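Local atomic coordinates of putative PLP-dependent aminotransferase (Bacillus cereus ATCC 10987, PDB entry 3JU7), a protein that probably acts as a pyridoxal phosphate-dependent aminotransferase of the DegT/DnrJ/EryC1 family and also binds calcium. Residues S11-I16 / A240-A245. Numbering follows the deposited sequence.
Sequences STVPVI and AAIGIA
Val13 meets Ala245 and Ile242 through a single branch: its CG2 stands 3.7 Å from Ala245 CB and 4.0 Å from Ile242 CG2, so one methyl bridges two residues that are three apart in the sequence and neighbours on the same helical face. The other branch plays a lesser part, with Val13 CG1 coming no nearer than 4.1 Å to Ala245 O. Rotation about the first torsion of Val13 (chi1 -59°) explains this division of labour, since it sets CG2 between the backbone N and the carbonyl carbon, on the helix side, while CG1 lies anti to the carbonyl carbon.

On the helix, Ala245 points its CB at the loop, whereas Ile242 reaches Val13 with its short branch. The CG2 of Ile242 lies anti to its backbone N, and the Val13 and Ile242 side chains run past one another in opposite senses. The side-chain contacts are apolar and no hydrogen bond crosses; only 148 Å² is buried counting both sides, and the nearest CA atoms, Val13 CA and Ala245 CA, are 6.9 Å apart. All three touching residues are buried; Lys249 packs on Val13, and Tyr18 on both Ile242 and Ala245.

The contact thus lays the irregular segment leading to helix 19-28 against helix 237-248, about 8 Å from a bound calcium ion as measured from the side chain of Ala245. Across the dimer interface of this probable fold-type I aminotransferase, Tyr238 of the second subunit hydrogen-bonds Thr12 OG1 and packs on Ile242, while helix 36-48 of the same chain contacts Ala240 and Ile244.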
loop_
_atom_site.group_PDB
_atom_site.type_symbol
_atom_site.label_atom_id
_atom_site.label_comp_id
_atom_site.label_asym_id
_atom_site.label_seq_id
_atom_site.Cartn_x
_atom_site.Cartn_y
_atom_site.Cartn_z
ATOM N N SER A 11 -2.806 21.510 -1.801
ATOM C CA SER A 11 -1.504 22.144 -1.867
ATOM C C SER A 11 -0.554 21.529 -0.837
ATOM O O SER A 11 -0.576 21.898 0.317
ATOM C CB SER A 11 -1.611 23.645 -1.628
ATOM O OG SER A 11 -2.389 24.262 -2.636
ATOM N N THR A 12 0.291 20.594 -1.261
ATOM C CA THR A 12 1.289 20.021 -0.377
ATOM C C THR A 12 2.440 21.026 -0.288
ATOM O O THR A 12 2.565 21.914 -1.130
ATOM C CB THR A 12 1.812 18.662 -0.907
ATOM O OG1 THR A 12 2.504 18.898 -2.135
ATOM C CG2 THR A 12 0.657 17.648 -1.160
ATOM N N VAL A 13 3.299 20.914 0.702
ATOM C CA VAL A 13 4.451 21.808 0.724
ATOM C C VAL A 13 5.318 21.683 -0.557
ATOM O O VAL A 13 5.537 20.595 -1.068
ATOM C CB VAL A 13 5.286 21.635 1.980
ATOM C CG1 VAL A 13 4.400 21.910 3.163
ATOM C CG2 VAL A 13 5.883 20.258 2.048
ATOM N N PRO A 14 5.768 22.813 -1.099
ATOM C CA PRO A 14 6.560 22.804 -2.310
ATOM C C PRO A 14 7.915 22.138 -2.148
ATOM O O PRO A 14 8.438 22.099 -1.043
ATOM C CB PRO A 14 6.783 24.305 -2.598
ATOM C CG PRO A 14 5.972 25.027 -1.657
ATOM C CD PRO A 14 5.648 24.162 -0.532
ATOM N N VAL A 15 8.513 21.712 -3.260
ATOM C CA VAL A 15 9.776 20.967 -3.197
ATOM C C VAL A 15 10.903 21.700 -2.411
ATOM O O VAL A 15 11.660 21.055 -1.689
ATOM C CB VAL A 15 10.288 20.513 -4.593
ATOM C CG1 VAL A 15 10.453 21.726 -5.578
ATOM C CG2 VAL A 15 11.591 19.676 -4.422
ATOM N N ILE A 16 10.983 23.018 -2.482
ATOM C CA ILE A 16 12.122 23.700 -1.814
ATOM C C ILE A 16 12.155 23.355 -0.293
ATOM O O ILE A 16 13.208 23.285 0.301
ATOM C CB ILE A 16 12.098 25.235 -2.054
ATOM C CG1 ILE A 16 13.439 25.910 -1.712
ATOM C CG2 ILE A 16 10.996 25.906 -1.227
ATOM C CD1 ILE A 16 14.520 25.769 -2.711
ATOM N N ALA A 240 8.325 10.291 3.743
ATOM C CA ALA A 240 8.695 10.841 5.079
ATOM C C ALA A 240 9.305 12.228 4.983
ATOM O O ALA A 240 9.074 13.071 5.846
ATOM C CB ALA A 240 9.645 9.936 5.786
ATOM N N ALA A 241 10.109 12.460 3.945
ATOM C CA ALA A 241 10.735 13.776 3.700
ATOM C C ALA A 241 9.663 14.866 3.612
ATOM O O ALA A 241 9.767 15.902 4.264
ATOM C CB ALA A 241 11.568 13.748 2.397
ATOM N N ILE A 242 8.611 14.605 2.828
ATOM C CA ILE A 242 7.532 15.572 2.685
ATOM C C ILE A 242 6.785 15.682 4.021
ATOM O O ILE A 242 6.458 16.775 4.460
ATOM C CB ILE A 242 6.574 15.238 1.506
ATOM C CG1 ILE A 242 7.385 15.183 0.197
ATOM C CG2 ILE A 242 5.495 16.299 1.397
ATOM C CD1 ILE A 242 6.594 15.215 -1.057
ATOM N N GLY A 243 6.550 14.560 4.690
ATOM C CA GLY A 243 5.904 14.621 5.992
ATOM C C GLY A 243 6.627 15.525 6.963
ATOM O O GLY A 243 6.007 16.356 7.652
ATOM N N ILE A 244 7.944 15.395 7.045
ATOM C CA ILE A 244 8.710 16.264 7.958
ATOM C C ILE A 244 8.537 17.749 7.631
ATOM O O ILE A 244 8.488 18.601 8.538
ATOM C CB ILE A 244 10.244 15.958 7.912
ATOM C CG1 ILE A 244 10.554 14.654 8.641
ATOM C CG2 ILE A 244 11.110 17.161 8.492
ATOM C CD1 ILE A 244 11.994 14.248 8.467
ATOM N N ALA A 245 8.519 18.068 6.338
ATOM C CA ALA A 245 8.391 19.453 5.896
ATOM C C ALA A 245 6.994 19.936 6.178
ATOM O O ALA A 245 6.793 21.121 6.396
ATOM C CB ALA A 245 8.726 19.611 4.371
#